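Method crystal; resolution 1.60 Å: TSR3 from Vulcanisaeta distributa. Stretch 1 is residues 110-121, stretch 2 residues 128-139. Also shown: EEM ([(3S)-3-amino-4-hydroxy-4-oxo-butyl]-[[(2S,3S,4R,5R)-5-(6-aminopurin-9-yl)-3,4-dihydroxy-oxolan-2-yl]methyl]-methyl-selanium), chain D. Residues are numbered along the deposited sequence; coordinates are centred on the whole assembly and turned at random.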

ATOM      1  N   LEU A 110      -1.224  -1.373  -6.789  1.00 15.87           N
ATOM      2  CA  LEU A 110      -1.781  -0.067  -6.454  1.00 14.60           C
ATOM      3  C   LEU A 110      -0.747   1.049  -6.530  1.00 16.98           C
ATOM      4  O   LEU A 110       0.452   0.805  -6.405  1.00 15.35           O
ATOM      5  CB  LEU A 110      -2.388  -0.093  -5.046  1.00 15.11           C
ATOM      6  CG  LEU A 110      -3.356  -1.243  -4.742  1.00 17.02           C
ATOM      7  CD1 LEU A 110      -3.898  -1.125  -3.321  1.00 17.91           C
ATOM      8  CD2 LEU A 110      -4.497  -1.275  -5.758  1.00 16.26           C
ATOM      9  N   SER A 111      -1.222   2.276  -6.724  1.00 15.66           N
ATOM     10  CA  SER A 111      -0.362   3.443  -6.576  1.00 15.43           C
ATOM     11  C   SER A 111      -0.009   3.606  -5.104  1.00 15.54           C
ATOM     12  O   SER A 111      -0.674   3.044  -4.232  1.00 15.38           O
ATOM     13  CB  SER A 111      -1.045   4.708  -7.103  1.00 16.87           C
ATOM     14  OG  SER A 111      -2.138   5.092  -6.277  1.00 17.06           O
ATOM     15  N   THR A 112       1.046   4.362  -4.827  1.00 15.19           N
ATOM     16  CA  THR A 112       1.462   4.583  -3.452  1.00 15.27           C
ATOM     17  C   THR A 112       0.329   5.229  -2.646  1.00 15.99           C
ATOM     18  O   THR A 112       0.074   4.841  -1.506  1.00 16.53           O
ATOM     19  CB  THR A 112       2.734   5.449  -3.390  1.00 17.06           C
ATOM     20  OG1 THR A 112       3.810   4.746  -4.026  1.00 18.42           O
ATOM     21  CG2 THR A 112       3.122   5.747  -1.939  1.00 18.83           C
ATOM     22  N   ILE A 113      -0.379   6.185  -3.245  1.00 14.91           N
ATOM     23  CA  ILE A 113      -1.427   6.882  -2.503  1.00 14.89           C
ATOM     24  C   ILE A 113      -2.623   5.963  -2.232  1.00 15.17           C
ATOM     25  O   ILE A 113      -3.238   6.042  -1.168  1.00 15.55           O
ATOM     26  CB  ILE A 113      -1.896   8.184  -3.232  1.00 15.68           C
ATOM     27  CG1 ILE A 113      -2.811   8.996  -2.321  1.00 17.50           C
ATOM     28  CG2 ILE A 113      -2.602   7.886  -4.558  1.00 15.40           C
ATOM     29  CD1 ILE A 113      -3.027  10.443  -2.773  1.00 17.84           C
ATOM     30  N   GLU A 114      -2.940   5.074  -3.171  1.00 14.23           N
ATOM     31  CA  GLU A 114      -4.022   4.114  -2.965  1.00 14.72           C
ATOM     32  C   GLU A 114      -3.649   3.129  -1.865  1.00 13.54           C
ATOM     33  O   GLU A 114      -4.488   2.716  -1.062  1.00 14.01           O
ATOM     34  CB  GLU A 114      -4.339   3.356  -4.259  1.00 15.01           C
ATOM     35  CG  GLU A 114      -5.138   4.159  -5.288  1.00 15.54           C
ATOM     36  CD  GLU A 114      -5.101   3.522  -6.665  1.00 15.76           C
ATOM     37  OE1 GLU A 114      -3.988   3.327  -7.194  1.00 16.36           O
ATOM     38  OE2 GLU A 114      -6.177   3.202  -7.215  1.00 18.37           O
ATOM     39  N   ALA A 115      -2.381   2.745  -1.836  1.00 15.00           N
ATOM     40  CA  ALA A 115      -1.908   1.821  -0.819  1.00 15.61           C
ATOM     41  C   ALA A 115      -1.973   2.434   0.570  1.00 13.85           C
ATOM     42  O   ALA A 115      -2.382   1.774   1.526  1.00 14.86           O
ATOM     43  CB  ALA A 115      -0.512   1.387  -1.123  1.00 15.49           C
ATOM     44  N   VAL A 116      -1.551   3.690   0.681  1.00 16.41           N
ATOM     45  CA  VAL A 116      -1.632   4.404   1.949  1.00 16.10           C
ATOM     46  C   VAL A 116      -3.087   4.485   2.405  1.00 14.05           C
ATOM     47  O   VAL A 116      -3.404   4.189   3.556  1.00 14.94           O
ATOM     48  CB  VAL A 116      -1.029   5.825   1.838  1.00 14.55           C
ATOM     49  CG1 VAL A 116      -1.392   6.673   3.058  1.00 15.63           C
ATOM     50  CG2 VAL A 116       0.492   5.741   1.670  1.00 15.94           C
ATOM     51  N   ALA A 117      -3.977   4.860   1.494  1.00 14.84           N
ATOM     52  CA  ALA A 117      -5.392   4.991   1.835  1.00 16.03           C
ATOM     53  C   ALA A 117      -6.008   3.652   2.236  1.00 13.65           C
ATOM     54  O   ALA A 117      -6.776   3.579   3.194  1.00 14.83           O
ATOM     55  CB  ALA A 117      -6.152   5.588   0.674  1.00 16.82           C
ATOM     56  N   ALA A 118      -5.682   2.596   1.492  1.00 15.14           N
ATOM     57  CA  ALA A 118      -6.159   1.257   1.833  1.00 15.80           C
ATOM     58  C   ALA A 118      -5.704   0.842   3.232  1.00 15.13           C
ATOM     59  O   ALA A 118      -6.494   0.320   4.025  1.00 14.64           O
ATOM     60  CB  ALA A 118      -5.683   0.240   0.798  1.00 14.79           C
ATOM     61  N   ALA A 119      -4.429   1.072   3.532  1.00 15.98           N
ATOM     62  CA  ALA A 119      -3.883   0.730   4.837  1.00 13.69           C
ATOM     63  C   ALA A 119      -4.620   1.488   5.939  1.00 15.64           C
ATOM     64  O   ALA A 119      -5.009   0.906   6.954  1.00 16.53           O
ATOM     65  CB  ALA A 119      -2.387   1.028   4.892  1.00 14.68           C
ATOM     66  N   LEU A 120      -4.801   2.788   5.732  1.00 16.42           N
ATOM     67  CA  LEU A 120      -5.539   3.627   6.676  1.00 14.11           C
ATOM     68  C   LEU A 120      -6.961   3.114   6.898  1.00 15.92           C
ATOM     69  O   LEU A 120      -7.420   2.979   8.036  1.00 15.97           O
ATOM     70  CB  LEU A 120      -5.587   5.075   6.178  1.00 14.02           C
ATOM     71  CG  LEU A 120      -4.277   5.867   6.217  1.00 18.66           C
ATOM     72  CD1 LEU A 120      -4.449   7.240   5.563  1.00 15.87           C
ATOM     73  CD2 LEU A 120      -3.782   6.008   7.645  1.00 21.12           C
ATOM     74  N   TYR A 121      -7.660   2.840   5.802  1.00 15.46           N
ATOM     75  CA  TYR A 121      -9.037   2.361   5.875  1.00 16.33           C
ATOM     76  C   TYR A 121      -9.132   1.068   6.690  1.00 16.26           C
ATOM     77  O   TYR A 121      -9.948   0.955   7.607  1.00 17.44           O
ATOM     78  CB  TYR A 121      -9.594   2.141   4.467  1.00 17.75           C
ATOM     79  CG  TYR A 121     -11.096   1.950   4.419  1.00 18.90           C
ATOM     80  CD1 TYR A 121     -11.678   0.734   4.760  1.00 19.93           C
ATOM     81  CD2 TYR A 121     -11.935   2.992   4.034  1.00 19.93           C
ATOM     82  CE1 TYR A 121     -13.052   0.560   4.717  1.00 22.36           C
ATOM     83  CE2 TYR A 121     -13.311   2.828   3.990  1.00 23.15           C
ATOM     84  CZ  TYR A 121     -13.861   1.611   4.332  1.00 25.25           C
ATOM     85  OH  TYR A 121     -15.225   1.442   4.289  1.00 28.18           O
TER
HETATM   86  C2  EEM D1185       1.511  -3.597  -0.260  1.00 15.09           C
HETATM   87  N3  EEM D1185       1.960  -2.429  -0.607  1.00 16.21           N
HETATM   88  C4  EEM D1185       1.583  -1.886  -1.751  1.00 15.36           C
HETATM   89  C1' EEM D1185       2.684   0.381  -1.833  1.00 16.83           C
HETATM   90  C2' EEM D1185       4.135  -0.158  -1.792  1.00 17.05           C
HETATM   91  C3' EEM D1185       4.627   0.234  -3.031  1.00 19.84           C
HETATM   92  C4' EEM D1185       4.092   1.415  -3.387  1.00 16.83           C
HETATM   93  C5' EEM D1185       3.760   1.543  -4.828  1.00 18.24           C
HETATM   94  O   EEM D1185       2.117   5.991  -6.918  1.00 22.30           O
HETATM   95  C   EEM D1185       2.916   6.061  -7.811  1.00 25.67           C
HETATM   96  OXT EEM D1185       3.277   7.146  -8.233  1.00 30.37           O
HETATM   97  CA  EEM D1185       3.524   4.806  -8.395  1.00 27.31           C
HETATM   98  N   EEM D1185       4.277   5.175  -9.561  1.00 29.95           N
HETATM   99  CB  EEM D1185       4.403   4.213  -7.304  1.00 25.03           C
HETATM  100  CG  EEM D1185       4.831   2.781  -7.550  1.00 27.59           C
HETATM  101 SE   EEM D1185       5.378   1.910  -5.857  0.89 24.04          SE
HETATM  102  CE  EEM D1185       6.157   0.173  -6.215  1.00 20.49           C
HETATM  103  O4' EEM D1185       2.659   1.338  -2.666  1.00 17.41           O
HETATM  104  O3' EEM D1185       6.103   0.144  -3.106  1.00 20.11           O
HETATM  105  O2' EEM D1185       4.734   0.655  -0.777  1.00 18.93           O
HETATM  106  N9  EEM D1185       1.860  -0.733  -2.378  1.00 15.12           N
HETATM  107  C8  EEM D1185       1.181  -0.755  -3.507  1.00 16.66           C
HETATM  108  N7  EEM D1185       0.497  -1.869  -3.639  1.00 15.66           N
HETATM  109  C5  EEM D1185       0.717  -2.615  -2.543  1.00 14.80           C
HETATM  110  N1  EEM D1185       0.688  -4.332  -0.977  1.00 15.26           N
HETATM  111  C6  EEM D1185       0.261  -3.896  -2.125  1.00 15.65           C
HETATM  112  N6  EEM D1185      -0.608  -4.666  -2.924  1.00 13.90           N
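Stretch 2 128-139: EAMEVLRLYKWG

Stretch 2 opens as helix, at least over 128-133, and this helix begins earlier in the chain. A type I beta turn from Leu133 to Tyr136 follows, with Tyr136 N bonded to Leu133 O at 3.1 Å. Tyr136 itself is extended (phi/psi -125/148), and 137-139 return to helical angles without the regular bonds.

The helix runs nearly antiparallel to helix 112-121, at 166° between N-to-C directions. The axes approach to 8.4 Å. Small residues mark the close point: Ala117 CA and Ala129 CA are 4.3 Å apart, and Ala129 CB lies 3.3 Å from Ala117 O.

No hydrogen bond crosses between the stretches. The contact is mainly apolar packing and buries 531 Å² in total. Because the helices run in opposite directions, early residues of stretch 2 meet late residues of stretch 1. Ala129 CB sits 3.9 Å from Leu120 CB and 4.1 Å from Tyr121 CB, at the edge of the tyrosine ring. Val132 turns toward stretch 1, with CG2 4.1 Å from Leu120 CD1 and CG1 3.4 Å from Ile113 CG1. Leu133 starts sideways, but its end comes nearer, and CG reaches Ala117 CB at 3.5 Å.

Past the helix, Ile113 remains the main partner. Its CD1 lies 4.1 Å from Leu135 CB and 3.7 Å from Tyr136 CE2, at the edge of that ring. Its CG2 lies 4.0 Å from Trp138 CH2.

The indole of Trp138 also touches polar groups. Its CZ3 is 3.7 Å from Glu114 CD, and its CH2 is 3.9 Å from Ser111 OG, which lies at the ring edge. Those groups are already paired within stretch 1: Ser111 OG donates to Glu114 OE1 at 2.7 Å and caps the helix by accepting from Glu114 N at 3.2 Å.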

ATOM      1  N   GLU A 128      -9.473   9.710   7.359  1.00 18.23           N
ATOM      2  CA  GLU A 128      -8.141  10.028   6.865  1.00 20.64           C
ATOM      3  C   GLU A 128      -7.889   9.421   5.487  1.00 18.04           C
ATOM      4  O   GLU A 128      -7.283  10.053   4.624  1.00 18.47           O
ATOM      5  CB  GLU A 128      -7.079   9.544   7.854  1.00 21.91           C
ATOM      6  CG  GLU A 128      -7.064  10.319   9.170  1.00 26.17           C
ATOM      7  CD  GLU A 128      -8.104   9.832  10.168  1.00 28.77           C
ATOM      8  OE1 GLU A 128      -8.874   8.902   9.837  1.00 25.65           O
ATOM      9  OE2 GLU A 128      -8.144  10.379  11.291  1.00 35.77           O
ATOM     10  N   ALA A 129      -8.346   8.191   5.284  1.00 18.07           N
ATOM     11  CA  ALA A 129      -8.178   7.532   3.995  1.00 16.47           C
ATOM     12  C   ALA A 129      -8.853   8.334   2.885  1.00 17.26           C
ATOM     13  O   ALA A 129      -8.317   8.461   1.781  1.00 16.79           O
ATOM     14  CB  ALA A 129      -8.734   6.121   4.043  1.00 14.53           C
HETATM   15  N   MSE A 130     -10.029   8.879   3.184  1.00 18.09           N
HETATM   16  CA  MSE A 130     -10.773   9.668   2.206  1.00 17.87           C
HETATM   17  C   MSE A 130     -10.110  11.025   1.950  1.00 16.75           C
HETATM   18  O   MSE A 130     -10.065  11.494   0.814  1.00 17.95           O
HETATM   19  CB  MSE A 130     -12.221   9.869   2.664  1.00 20.65           C
HETATM   20  CG  MSE A 130     -13.075  10.647   1.660  1.00 20.41           C
HETATM   21 SE   MSE A 130     -13.195   9.662  -0.030  1.00 30.60          SE
HETATM   22  CE  MSE A 130     -14.259   8.160   0.604  1.00 25.40           C
ATOM     23  N   GLU A 131      -9.613  11.660   3.008  1.00 18.66           N
ATOM     24  CA  GLU A 131      -8.897  12.930   2.871  1.00 17.35           C
ATOM     25  C   GLU A 131      -7.685  12.778   1.956  1.00 15.91           C
ATOM     26  O   GLU A 131      -7.384  13.652   1.145  1.00 16.87           O
ATOM     27  CB  GLU A 131      -8.456  13.451   4.242  1.00 20.19           C
ATOM     28  CG  GLU A 131      -9.605  13.876   5.132  1.00 25.11           C
ATOM     29  CD  GLU A 131      -9.192  14.054   6.582  1.00 28.01           C
ATOM     30  OE1 GLU A 131      -7.995  13.872   6.899  1.00 25.98           O
ATOM     31  OE2 GLU A 131     -10.071  14.373   7.402  1.00 32.69           O
ATOM     32  N   VAL A 132      -6.997  11.652   2.103  1.00 17.07           N
ATOM     33  CA  VAL A 132      -5.859  11.311   1.260  1.00 16.19           C
ATOM     34  C   VAL A 132      -6.285  11.090  -0.200  1.00 14.66           C
ATOM     35  O   VAL A 132      -5.697  11.656  -1.121  1.00 16.99           O
ATOM     36  CB  VAL A 132      -5.146  10.047   1.803  1.00 16.37           C
ATOM     37  CG1 VAL A 132      -4.317   9.390   0.732  1.00 17.01           C
ATOM     38  CG2 VAL A 132      -4.294  10.393   3.018  1.00 15.91           C
ATOM     39  N   LEU A 133      -7.319  10.279  -0.405  1.00 16.38           N
ATOM     40  CA  LEU A 133      -7.773   9.943  -1.755  1.00 17.47           C
ATOM     41  C   LEU A 133      -8.323  11.148  -2.516  1.00 17.33           C
ATOM     42  O   LEU A 133      -8.231  11.215  -3.742  1.00 15.79           O
ATOM     43  CB  LEU A 133      -8.840   8.849  -1.696  1.00 14.68           C
ATOM     44  CG  LEU A 133      -8.314   7.461  -1.332  1.00 17.31           C
ATOM     45  CD1 LEU A 133      -9.471   6.509  -1.051  1.00 15.21           C
ATOM     46  CD2 LEU A 133      -7.414   6.917  -2.435  1.00 16.65           C
ATOM     47  N   ARG A 134      -8.889  12.103  -1.793  1.00 16.42           N
ATOM     48  CA  ARG A 134      -9.474  13.275  -2.433  1.00 17.44           C
ATOM     49  C   ARG A 134      -8.418  14.164  -3.106  1.00 17.18           C
ATOM     50  O   ARG A 134      -8.761  15.087  -3.835  1.00 18.15           O
ATOM     51  CB  ARG A 134     -10.300  14.070  -1.413  1.00 16.73           C
ATOM     52  CG  ARG A 134     -11.655  13.415  -1.117  1.00 16.79           C
ATOM     53  CD  ARG A 134     -12.459  14.175  -0.071  1.00 17.71           C
ATOM     54  NE  ARG A 134     -12.805  15.518  -0.517  1.00 15.58           N
ATOM     55  CZ  ARG A 134     -13.444  16.412   0.235  1.00 18.21           C
ATOM     56  NH1 ARG A 134     -13.821  16.097   1.468  1.00 18.33           N
ATOM     57  NH2 ARG A 134     -13.714  17.618  -0.251  1.00 18.39           N
ATOM     58  N   LEU A 135      -7.137  13.860  -2.897  1.00 15.55           N
ATOM     59  CA  LEU A 135      -6.060  14.551  -3.610  1.00 16.66           C
ATOM     60  C   LEU A 135      -6.078  14.281  -5.119  1.00 16.17           C
ATOM     61  O   LEU A 135      -5.435  14.997  -5.886  1.00 16.65           O
ATOM     62  CB  LEU A 135      -4.694  14.161  -3.039  1.00 16.15           C
ATOM     63  CG  LEU A 135      -4.371  14.675  -1.635  1.00 17.58           C
ATOM     64  CD1 LEU A 135      -2.962  14.257  -1.231  1.00 17.78           C
ATOM     65  CD2 LEU A 135      -4.532  16.190  -1.572  1.00 16.40           C
ATOM     66  N   TYR A 136      -6.800  13.244  -5.538  1.00 15.97           N
ATOM     67  CA  TYR A 136      -6.998  12.968  -6.963  1.00 16.85           C
ATOM     68  C   TYR A 136      -8.489  12.887  -7.274  1.00 15.63           C
ATOM     69  O   TYR A 136      -9.282  12.481  -6.429  1.00 16.81           O
ATOM     70  CB  TYR A 136      -6.289  11.667  -7.378  1.00 16.96           C
ATOM     71  CG  TYR A 136      -4.779  11.783  -7.396  1.00 16.21           C
ATOM     72  CD1 TYR A 136      -4.112  12.278  -8.513  1.00 18.58           C
ATOM     73  CD2 TYR A 136      -4.020  11.412  -6.291  1.00 17.09           C
ATOM     74  CE1 TYR A 136      -2.731  12.396  -8.532  1.00 20.54           C
ATOM     75  CE2 TYR A 136      -2.638  11.523  -6.301  1.00 16.54           C
ATOM     76  CZ  TYR A 136      -2.000  12.014  -7.424  1.00 17.36           C
ATOM     77  OH  TYR A 136      -0.629  12.129  -7.429  1.00 21.48           O
ATOM     78  N   LYS A 137      -8.880  13.278  -8.479  1.00 18.05           N
ATOM     79  CA  LYS A 137     -10.298  13.247  -8.811  1.00 18.68           C
ATOM     80  C   LYS A 137     -10.807  11.804  -8.823  1.00 17.70           C
ATOM     81  O   LYS A 137     -11.961  11.552  -8.475  1.00 18.85           O
ATOM     82  CB  LYS A 137     -10.572  13.935 -10.152  1.00 21.34           C
ATOM     83  CG  LYS A 137     -10.052  13.213 -11.384  1.00 25.67           C
ATOM     84  CD  LYS A 137     -10.634  13.855 -12.639  1.00 31.34           C
ATOM     85  CE  LYS A 137      -9.877  13.463 -13.895  1.00 36.09           C
ATOM     86  NZ  LYS A 137     -10.378  14.224 -15.078  1.00 44.66           N
ATOM     87  N   TRP A 138      -9.935  10.863  -9.188  1.00 19.94           N
ATOM     88  CA  TRP A 138     -10.297   9.443  -9.258  1.00 20.51           C
ATOM     89  C   TRP A 138     -10.139   8.735  -7.910  1.00 19.37           C
ATOM     90  O   TRP A 138     -10.523   7.572  -7.756  1.00 19.19           O
ATOM     91  CB  TRP A 138      -9.445   8.726 -10.319  1.00 20.73           C
ATOM     92  CG  TRP A 138      -7.966   8.980 -10.173  1.00 18.95           C
ATOM     93  CD1 TRP A 138      -7.214   9.882 -10.876  1.00 20.01           C
ATOM     94  CD2 TRP A 138      -7.069   8.339  -9.257  1.00 18.37           C
ATOM     95  NE1 TRP A 138      -5.907   9.840 -10.454  1.00 20.92           N
ATOM     96  CE2 TRP A 138      -5.790   8.898  -9.462  1.00 19.13           C
ATOM     97  CE3 TRP A 138      -7.221   7.343  -8.284  1.00 18.91           C
ATOM     98  CZ2 TRP A 138      -4.674   8.501  -8.729  1.00 20.53           C
ATOM     99  CZ3 TRP A 138      -6.111   6.944  -7.559  1.00 18.82           C
ATOM    100  CH2 TRP A 138      -4.853   7.523  -7.785  1.00 18.31           C
ATOM    101  N   GLY A 139      -9.566   9.436  -6.939  1.00 18.50           N
ATOM    102  CA  GLY A 139      -9.262   8.860  -5.636  1.00 17.50           C
ATOM    103  C   GLY A 139     -10.410   8.208  -4.877  1.00 16.11           C
ATOM    104  O   GLY A 139     -10.321   7.035  -4.514  1.00 16.72           O
TER